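Side-chain contacts in polysaccharide deacetylase (Bacillus anthracis, PDB 2J13), which probably removes acetyl groups from N-acetylated sugars of the bacterial cell-wall peptidoglycan, as a zinc-binding family 4 carbohydrate esterase: residues 98-103 with 108-113; 91-96 with 137-142; 68-73 with 84-89. One frame throughout, in Å; residues are numbered along the deposited sequence. Where two conformers were deposited one is given.

How the contacts relate
Contacts 1 and 3 are buried and reach neighbouring strands of the same sheet: 109-112 receives helix 97-105 in contact 1, and 84-88 receives helix 70-80 in contact 3. The two strands are joined by backbone hydrogen bonds, among them G111 N to F86 O. The centre of contact 2 lies about 16 Å from the centre of the chain, against about 11 Å for those of contacts 1 and 3, and it pairs two helices whose outer residues face solvent. Chemistry follows place: contact 1 combines a backbone hydrogen bond with aliphatic packing, contact 3 is methyl against aromatic ring, and contact 2 mixes isoleucines with the aliphatic part of a glutamate. L100 packs on I93, connecting contacts 1 and 2.

Contact 1 (98-103 with 108-113). With ZN (zinc ion), chain B.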
loop_
_atom_site.group_PDB
_atom_site.type_symbol
_atom_site.label_atom_id
_atom_site.label_comp_id
_atom_site.label_asym_id
_atom_site.label_seq_id
_atom_site.Cartn_x
_atom_site.Cartn_y
_atom_site.Cartn_z
ATOM N N ASP A 98 13.266 10.763 -8.787
ATOM C CA ASP A 98 12.825 12.086 -8.370
ATOM C C ASP A 98 11.445 12.083 -7.706
ATOM O O ASP A 98 11.253 12.744 -6.692
ATOM C CB ASP A 98 12.882 13.048 -9.564
ATOM C CG ASP A 98 14.303 13.386 -9.957
ATOM O OD1 ASP A 98 15.234 13.223 -9.119
ATOM O OD2 ASP A 98 14.486 13.817 -11.115
ATOM N N LEU A 99 10.514 11.297 -8.249
ATOM C CA LEU A 99 9.189 11.141 -7.633
ATOM C C LEU A 99 9.307 10.453 -6.266
ATOM O O LEU A 99 8.644 10.843 -5.311
ATOM C CB LEU A 99 8.228 10.397 -8.566
ATOM C CG LEU A 99 7.689 11.250 -9.713
ATOM C CD1 LEU A 99 6.987 10.356 -10.747
ATOM C CD2 LEU A 99 6.763 12.361 -9.218
ATOM N N LEU A 100 10.181 9.448 -6.160
ATOM C CA LEU A 100 10.428 8.788 -4.904
ATOM C C LEU A 100 10.884 9.772 -3.813
ATOM O O LEU A 100 10.411 9.742 -2.694
ATOM C CB LEU A 100 11.443 7.682 -5.148
ATOM C CG LEU A 100 11.585 6.542 -4.170
ATOM C CD1 LEU A 100 10.353 5.638 -4.144
ATOM C CD2 LEU A 100 12.812 5.763 -4.594
ATOM N N LEU A 101 11.806 10.677 -4.177
ATOM C CA LEU A 101 12.265 11.677 -3.263
ATOM C C LEU A 101 11.161 12.660 -2.871
ATOM O O LEU A 101 11.139 13.117 -1.739
ATOM C CB LEU A 101 13.484 12.388 -3.864
ATOM C CG LEU A 101 14.688 11.440 -3.888
ATOM C CD1 LEU A 101 15.821 12.034 -4.706
ATOM C CD2 LEU A 101 15.152 11.173 -2.466
ATOM N N ARG A 102 10.262 12.989 -3.787
ATOM C CA ARG A 102 9.073 13.799 -3.426
ATOM C C ARG A 102 8.226 13.078 -2.395
ATOM O O ARG A 102 7.688 13.662 -1.473
ATOM C CB ARG A 102 8.201 14.094 -4.651
ATOM C CG ARG A 102 8.790 15.120 -5.628
ATOM C CD ARG A 102 7.757 15.686 -6.547
ATOM N NE ARG A 102 6.738 16.431 -5.816
ATOM C CZ ARG A 102 5.582 16.826 -6.337
ATOM N NH1 ARG A 102 5.289 16.575 -7.597
ATOM N NH2 ARG A 102 4.714 17.483 -5.589
ATOM N N MET A 103 8.062 11.770 -2.555
ATOM C CA MET A 103 7.255 11.036 -1.603
ATOM C C MET A 103 7.795 11.180 -0.174
ATOM O O MET A 103 7.047 11.479 0.766
ATOM C CB MET A 103 7.171 9.567 -2.037
ATOM C CG MET A 103 6.367 9.350 -3.315
ATOM S SD MET A 103 6.643 7.638 -3.901
ATOM C CE MET A 103 5.886 7.693 -5.539
ATOM N N HIS A 108 5.055 11.587 3.005
ATOM C CA HIS A 108 4.375 10.307 2.739
ATOM C C HIS A 108 5.199 9.126 3.238
ATOM O O HIS A 108 6.345 9.304 3.710
ATOM C CB HIS A 108 4.055 10.194 1.272
ATOM C CG HIS A 108 3.235 11.335 0.790
ATOM N ND1 HIS A 108 1.963 11.584 1.264
ATOM C CD2 HIS A 108 3.538 12.352 -0.047
ATOM C CE1 HIS A 108 1.504 12.684 0.698
ATOM N NE2 HIS A 108 2.438 13.173 -0.095
ATOM N N ILE A 109 4.595 7.939 3.202
ATOM C CA ILE A 109 5.307 6.707 3.573
ATOM C C ILE A 109 5.500 5.937 2.303
ATOM O O ILE A 109 4.561 5.844 1.492
ATOM C CB ILE A 109 4.512 5.888 4.562
ATOM C CG1 ILE A 109 4.363 6.668 5.862
ATOM C CG2 ILE A 109 5.152 4.513 4.763
ATOM C CD1 ILE A 109 3.354 6.067 6.787
ATOM N N ILE A 110 6.709 5.419 2.094
ATOM C CA ILE A 110 6.991 4.582 0.937
ATOM C C ILE A 110 6.912 3.125 1.387
ATOM O O ILE A 110 7.609 2.700 2.341
ATOM C CB ILE A 110 8.371 4.879 0.304
ATOM C CG1 ILE A 110 8.494 6.359 -0.077
ATOM C CG2 ILE A 110 8.603 4.028 -0.922
ATOM C CD1 ILE A 110 9.956 6.702 -0.453
ATOM N N GLY A 111 6.000 2.387 0.758
ATOM C CA GLY A 111 5.832 0.959 1.043
ATOM C C GLY A 111 6.499 0.085 0.006
ATOM O O GLY A 111 6.933 0.541 -1.019
ATOM N N ASN A 112 6.505 -1.210 0.297
ATOM C CA ASN A 112 7.196 -2.215 -0.462
ATOM C C ASN A 112 6.214 -3.022 -1.324
ATOM O O ASN A 112 5.344 -3.714 -0.764
ATOM C CB ASN A 112 7.914 -3.132 0.517
ATOM C CG ASN A 112 8.893 -4.081 -0.136
ATOM O OD1 ASN A 112 8.696 -4.546 -1.267
ATOM N ND2 ASN A 112 9.995 -4.377 0.592
ATOM N N HIS A 113 6.358 -2.957 -2.649
ATOM C CA HIS A 113 5.501 -3.685 -3.586
ATOM C C HIS A 113 6.314 -4.733 -4.371
ATOM O O HIS A 113 5.871 -5.185 -5.421
ATOM C CB HIS A 113 4.807 -2.721 -4.542
ATOM C CG HIS A 113 3.567 -3.233 -5.203
ATOM N ND1 HIS A 113 2.628 -4.010 -4.566
ATOM C CD2 HIS A 113 3.084 -2.999 -6.443
ATOM C CE1 HIS A 113 1.640 -4.281 -5.413
ATOM N NE2 HIS A 113 1.892 -3.682 -6.560
HETATM ZN ZN ZN B . 0.985 -4.090 -8.324
#
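M103 and H108 are joined by the one hydrogen bond of this contact, from H108 N to M103 O at 3.0 Å, which ties the approach to the strand to the last turn of 98-103. M103 O also lies 3.3 Å from H108 CB, and the imidazole, with CG beside the backbone N (chi1 -57°), meets it obliquely. That ring is held from outside the two segments: ND1 is hydrogen-bonded to A84 N, and F86 meets it edge-to-face.

The apolar part centres on I110, which reaches from the strand to the helix. I110 CG1 rests 4.0 Å from M103 CB, the root of a methionine side chain that runs on, extended, and touches F86. I110 CD1 reaches past it to the helix backbone, 3.8 Å from L100 O. The side chains of L100 and I110 cross at about a right angle, with L100 CD1 3.9 Å from I110 CD1 in one of the two conformers modelled for the leucine.

Just past the end of strand 109-112, H113 binds zinc through NE2 at 2.0 Å, and H117 is a second ligand, the His-X-X-X-His pair familiar from this esterase family. Strands 84-88 and 109-112 are parallel neighbours with helices 90-95 and 97-105 between them in the chain, so the packing described here belongs to a beta-alpha-beta crossover whose second strand leads into the metal site of the NodB homology domain.

Contact 2 (91-96 with 137-142); sequences HYIKTQ and EEIKKV. With ZN (zinc ion), chain E.
The helical turn that presents I93 to E138 is tied together at H91 O, a carbonyl oxygen gripped twice by T95. The T95 hydroxyl donates from OG1 at 2.7 Å and the T95 amide N from 3.1 Å, reaching H91 O from opposite faces of the carbonyl plane. The hydroxyl is tilted 32° out of that plane. T95 CG2, in turn, sits over one face of the H91 imidazole, toward its rim. The H91 ring itself binds a zinc ion through ND1 at 1.9 Å, with a water as another ligand; this zinc is distinct from the one held by H113.

Across the helix pair, I93 does most of the touching. I93 CG2 approaches E138 CG to 3.4 Å, a tight meeting of aliphatic groups, and the glutamate then bends at chi2 (73°). E138 OE2 remains 5.3 Å from K94 NZ, which would allow at most a weak, long-range attraction. The other branch of I93 ends at CD1, 4.0 Å from I139 CG1, the two isoleucines crossing at about a right angle. V142 adds a looser methyl contact to I93 CG2.

Both isoleucines also touch V88 of strand 84-88. The axes of 91-95 and 137-142 approach to 10.8 Å and diverge by 23°, running nearly parallel outside the strands, consistent with the helical layer of the distorted beta/alpha barrel known for family 4 esterases.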
loop_
_atom_site.group_PDB
_atom_site.type_symbol
_atom_site.label_atom_id
_atom_site.label_comp_id
_atom_site.label_asym_id
_atom_site.label_seq_id
_atom_site.Cartn_x
_atom_site.Cartn_y
_atom_site.Cartn_z
ATOM N N HIS A 91 11.413 -1.536 -10.305
ATOM C CA HIS A 91 11.387 -0.850 -11.588
ATOM C C HIS A 91 11.020 0.603 -11.395
ATOM O O HIS A 91 11.621 1.502 -11.963
ATOM C CB HIS A 91 10.374 -1.505 -12.532
ATOM C CG HIS A 91 10.190 -0.789 -13.843
ATOM N ND1 HIS A 91 11.084 -0.905 -14.891
ATOM C CD2 HIS A 91 9.203 0.026 -14.284
ATOM C CE1 HIS A 91 10.662 -0.181 -15.911
ATOM N NE2 HIS A 91 9.523 0.392 -15.572
ATOM N N TYR A 92 10.042 0.838 -10.533
ATOM C CA TYR A 92 9.637 2.198 -10.245
ATOM C C TYR A 92 10.781 2.972 -9.575
ATOM O O TYR A 92 11.109 4.080 -9.997
ATOM C CB TYR A 92 8.385 2.201 -9.370
ATOM C CG TYR A 92 7.698 3.539 -9.381
ATOM C CD1 TYR A 92 8.057 4.510 -8.481
ATOM C CD2 TYR A 92 6.716 3.823 -10.298
ATOM C CE1 TYR A 92 7.464 5.748 -8.502
ATOM C CE2 TYR A 92 6.120 5.063 -10.340
ATOM C CZ TYR A 92 6.491 6.013 -9.418
ATOM O OH TYR A 92 5.935 7.268 -9.424
ATOM N N ILE A 93 11.400 2.403 -8.534
ATOM C CA ILE A 93 12.512 3.068 -7.835
ATOM C C ILE A 93 13.649 3.437 -8.796
ATOM O O ILE A 93 14.163 4.561 -8.750
ATOM C CB ILE A 93 13.108 2.200 -6.696
ATOM C CG1 ILE A 93 12.115 2.009 -5.545
ATOM C CG2 ILE A 93 14.382 2.851 -6.121
ATOM C CD1 ILE A 93 12.497 0.846 -4.579
ATOM N N LYS A 94 14.027 2.505 -9.659
ATOM C CA LYS A 94 15.175 2.727 -10.557
ATOM C C LYS A 94 14.876 3.791 -11.614
ATOM O O LYS A 94 15.794 4.528 -12.045
ATOM C CB LYS A 94 15.565 1.418 -11.231
ATOM C CG LYS A 94 16.103 0.357 -10.266
ATOM C CD LYS A 94 17.549 0.579 -9.805
ATOM C CE LYS A 94 18.532 0.284 -10.917
ATOM N NZ LYS A 94 19.951 0.289 -10.458
ATOM N N THR A 95 13.625 3.858 -12.059
ATOM C CA THR A 95 13.238 4.719 -13.179
ATOM C C THR A 95 12.599 6.044 -12.771
ATOM O O THR A 95 12.434 6.932 -13.623
ATOM C CB THR A 95 12.313 3.986 -14.167
ATOM O OG1 THR A 95 11.060 3.613 -13.546
ATOM C CG2 THR A 95 13.021 2.745 -14.745
ATOM N N GLN A 96 12.248 6.199 -11.494
ATOM C CA GLN A 96 11.547 7.411 -11.035
ATOM C C GLN A 96 12.106 7.938 -9.708
ATOM O O GLN A 96 11.352 8.285 -8.789
ATOM C CB GLN A 96 10.030 7.149 -10.935
ATOM C CG GLN A 96 9.394 6.606 -12.201
ATOM C CD GLN A 96 9.355 7.599 -13.373
ATOM O OE1 GLN A 96 9.476 8.815 -13.180
ATOM N NE2 GLN A 96 9.141 7.078 -14.592
ATOM N N GLU A 137 15.893 -2.214 1.168
ATOM C CA GLU A 137 17.243 -1.616 1.182
ATOM C C GLU A 137 17.337 -0.452 0.194
ATOM O O GLU A 137 17.965 0.592 0.498
ATOM C CB GLU A 137 18.276 -2.693 0.870
ATOM C CG GLU A 137 18.350 -3.769 1.946
ATOM C CD GLU A 137 19.407 -4.835 1.691
ATOM O OE1 GLU A 137 19.986 -4.900 0.589
ATOM O OE2 GLU A 137 19.620 -5.636 2.629
ATOM N N GLU A 138 16.748 -0.583 -0.989
ATOM C CA GLU A 138 16.765 0.498 -1.979
ATOM C C GLU A 138 15.982 1.724 -1.494
ATOM O O GLU A 138 16.461 2.872 -1.643
ATOM C CB GLU A 138 16.242 0.008 -3.316
ATOM C CG GLU A 138 16.623 0.792 -4.508
ATOM C CD GLU A 138 18.113 0.609 -4.923
ATOM O OE1 GLU A 138 18.712 -0.490 -4.727
ATOM O OE2 GLU A 138 18.680 1.574 -5.462
ATOM N N ILE A 139 14.804 1.528 -0.913
ATOM C CA ILE A 139 14.055 2.657 -0.346
ATOM C C ILE A 139 14.898 3.423 0.694
ATOM O O ILE A 139 15.049 4.658 0.621
ATOM C CB ILE A 139 12.721 2.200 0.310
ATOM C CG1 ILE A 139 11.724 1.749 -0.750
ATOM C CG2 ILE A 139 12.153 3.337 1.183
ATOM C CD1 ILE A 139 10.547 0.913 -0.128
ATOM N N LYS A 140 15.479 2.684 1.630
ATOM C CA LYS A 140 16.320 3.262 2.694
ATOM C C LYS A 140 17.546 3.976 2.155
ATOM O O LYS A 140 17.825 5.129 2.571
ATOM C CB LYS A 140 16.735 2.180 3.668
ATOM C CG LYS A 140 15.606 1.711 4.578
ATOM C CD LYS A 140 16.035 0.509 5.381
ATOM C CE LYS A 140 14.946 0.075 6.317
ATOM N NZ LYS A 140 15.412 -0.975 7.227
ATOM N N LYS A 141 18.232 3.366 1.197
ATOM C CA LYS A 141 19.484 3.991 0.643
ATOM C C LYS A 141 19.159 5.211 -0.224
ATOM O O LYS A 141 19.848 6.235 -0.133
ATOM C CB LYS A 141 20.238 3.005 -0.218
ATOM C CG LYS A 141 20.864 1.859 0.525
ATOM C CD LYS A 141 21.993 2.298 1.455
ATOM C CE LYS A 141 22.839 1.133 1.965
ATOM N NZ LYS A 141 23.750 1.533 3.099
ATOM N N VAL A 142 18.118 5.111 -1.063
ATOM C CA VAL A 142 17.776 6.172 -2.009
ATOM C C VAL A 142 17.135 7.361 -1.303
ATOM O O VAL A 142 17.477 8.546 -1.591
ATOM C CB VAL A 142 16.910 5.666 -3.168
ATOM C CG1 VAL A 142 16.351 6.810 -3.969
ATOM C CG2 VAL A 142 17.692 4.713 -4.063
HETATM ZN ZN ZN E . 12.500 -2.086 -15.068
HETATM O O HOH W 1 14.601 -1.171 -14.807
#

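Contact 3 (68-73 with 84-89)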
loop_
_atom_site.group_PDB
_atom_site.type_symbol
_atom_site.label_atom_id
_atom_site.label_comp_id
_atom_site.label_asym_id
_atom_site.label_seq_id
_atom_site.Cartn_x
_atom_site.Cartn_y
_atom_site.Cartn_z
ATOM N N GLY A 68 2.610 9.064 -15.772
ATOM C CA GLY A 68 2.965 10.478 -15.979
ATOM C C GLY A 68 2.157 11.459 -15.136
ATOM O O GLY A 68 2.257 12.697 -15.313
ATOM N N TYR A 69 1.372 10.943 -14.195
ATOM C CA TYR A 69 0.515 11.812 -13.365
ATOM C C TYR A 69 0.827 11.766 -11.864
ATOM O O TYR A 69 0.157 12.414 -11.070
ATOM C CB TYR A 69 -0.944 11.455 -13.645
ATOM C CG TYR A 69 -1.230 11.577 -15.116
ATOM C CD1 TYR A 69 -1.285 12.828 -15.708
ATOM C CD2 TYR A 69 -1.372 10.451 -15.923
ATOM C CE1 TYR A 69 -1.495 12.974 -17.059
ATOM C CE2 TYR A 69 -1.596 10.589 -17.314
ATOM C CZ TYR A 69 -1.658 11.860 -17.853
ATOM O OH TYR A 69 -1.878 12.075 -19.200
ATOM N N THR A 70 1.816 10.969 -11.456
ATOM C CA THR A 70 2.111 10.888 -10.037
ATOM C C THR A 70 2.517 12.251 -9.461
ATOM O O THR A 70 2.205 12.539 -8.331
ATOM C CB THR A 70 3.133 9.804 -9.749
ATOM O OG1 THR A 70 2.616 8.554 -10.276
ATOM C CG2 THR A 70 3.402 9.696 -8.249
ATOM N N GLY A 71 3.216 13.082 -10.229
ATOM C CA GLY A 71 3.595 14.410 -9.738
ATOM C C GLY A 71 2.371 15.274 -9.476
ATOM O O GLY A 71 2.345 16.049 -8.521
ATOM N N LYS A 72 1.360 15.134 -10.318
ATOM C CA LYS A 72 0.087 15.862 -10.148
ATOM C C LYS A 72 -0.689 15.357 -8.927
ATOM O O LYS A 72 -1.271 16.161 -8.205
ATOM C CB LYS A 72 -0.758 15.771 -11.424
ATOM C CG LYS A 72 -0.208 16.612 -12.582
ATOM C CD LYS A 72 -0.766 16.141 -13.921
ATOM C CE LYS A 72 -0.982 17.283 -14.923
ATOM N NZ LYS A 72 -1.795 16.869 -16.112
ATOM N N ILE A 73 -0.684 14.036 -8.686
ATOM C CA ILE A 73 -1.234 13.463 -7.444
ATOM C C ILE A 73 -0.520 14.056 -6.240
ATOM O O ILE A 73 -1.149 14.479 -5.262
ATOM C CB ILE A 73 -1.093 11.888 -7.426
ATOM C CG1 ILE A 73 -2.032 11.267 -8.436
ATOM C CG2 ILE A 73 -1.348 11.319 -6.056
ATOM C CD1 ILE A 73 -3.458 11.407 -8.143
ATOM N N ALA A 84 -0.346 9.829 2.351
ATOM C CA ALA A 84 -0.603 8.576 1.646
ATOM C C ALA A 84 0.595 7.655 1.773
ATOM O O ALA A 84 1.706 8.092 2.108
ATOM C CB ALA A 84 -0.880 8.858 0.187
ATOM N N THR A 85 0.363 6.363 1.544
ATOM C CA THR A 85 1.436 5.399 1.349
ATOM C C THR A 85 1.462 5.030 -0.144
ATOM O O THR A 85 0.415 4.711 -0.722
ATOM C CB THR A 85 1.316 4.116 2.217
ATOM O OG1 THR A 85 1.490 4.444 3.601
ATOM C CG2 THR A 85 2.375 3.061 1.816
ATOM N N PHE A 86 2.659 5.064 -0.732
ATOM C CA PHE A 86 2.940 4.657 -2.101
ATOM C C PHE A 86 3.743 3.360 -2.016
ATOM O O PHE A 86 4.886 3.366 -1.535
ATOM C CB PHE A 86 3.767 5.723 -2.827
ATOM C CG PHE A 86 3.024 7.024 -3.029
ATOM C CD1 PHE A 86 3.002 7.972 -2.034
ATOM C CD2 PHE A 86 2.326 7.253 -4.195
ATOM C CE1 PHE A 86 2.288 9.152 -2.200
ATOM C CE2 PHE A 86 1.625 8.465 -4.387
ATOM C CZ PHE A 86 1.639 9.406 -3.372
ATOM N N PHE A 87 3.132 2.269 -2.483
ATOM C CA PHE A 87 3.771 0.956 -2.517
ATOM C C PHE A 87 4.507 0.837 -3.822
ATOM O O PHE A 87 3.889 0.731 -4.862
ATOM C CB PHE A 87 2.714 -0.173 -2.385
ATOM C CG PHE A 87 2.119 -0.252 -1.036
ATOM C CD1 PHE A 87 2.736 -0.960 -0.025
ATOM C CD2 PHE A 87 0.876 0.353 -0.766
ATOM C CE1 PHE A 87 2.176 -1.005 1.265
ATOM C CE2 PHE A 87 0.353 0.325 0.520
ATOM C CZ PHE A 87 0.998 -0.384 1.534
ATOM N N VAL A 88 5.835 0.886 -3.764
ATOM C CA VAL A 88 6.701 0.966 -4.962
ATOM C C VAL A 88 7.397 -0.354 -5.310
ATOM O O VAL A 88 7.745 -1.136 -4.426
ATOM C CB VAL A 88 7.788 2.096 -4.812
ATOM C CG1 VAL A 88 7.086 3.449 -4.541
ATOM C CG2 VAL A 88 8.776 1.733 -3.715
ATOM N N THR A 89 7.597 -0.588 -6.603
ATOM C CA THR A 89 8.418 -1.712 -7.051
ATOM C C THR A 89 9.869 -1.272 -7.339
ATOM O O THR A 89 10.180 -0.093 -7.380
ATOM C CB THR A 89 7.860 -2.328 -8.324
ATOM O OG1 THR A 89 7.956 -1.398 -9.418
ATOM C CG2 THR A 89 6.391 -2.806 -8.134
#
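A chi1 of -56° in T70 sets its CG2 methyl beside the backbone N and opposite neither neighbour of the ring, whereas in I73 a chi1 of -70° leaves CG2 opposite the backbone N; both methyls converge on one corner of the F86 ring, CE2. The phenyl group comes out from the strand to meet them, its CG beside the backbone N. T70 CG2 stands 4.4 Å from F86 CE2 in an oblique approach. I73 CG2 is at the same 4.4 Å from F86 CE2 but comes in at the edge, near the ring plane, while the ethyl branch of I73 leads away from the strand.

The two methyls stand on the first turn of helix 70-80, fastened by a hydrogen bond from I73 N to Y69 O at 3.0 Å. The T70 hydroxyl takes no part in the meeting with F86 and is hydrogen-bonded to E66 OE1. Around the phenyl, F61 of the adjacent strand 56-63 lies with its ring nearly parallel, and L74 and L77 also touch F86.

Helix 70-80 and strand 84-88 are consecutive parts of the beta-alpha-beta unit that starts with strand 56-63. No hydrogen bond crosses between 68-73 and 84-89, and only 84 Å² is buried; the chemistry is dispersion between two methyl groups and an aromatic ring, so helix and strand are probably held in place here by shape and exclusion of water rather than by directional bonds.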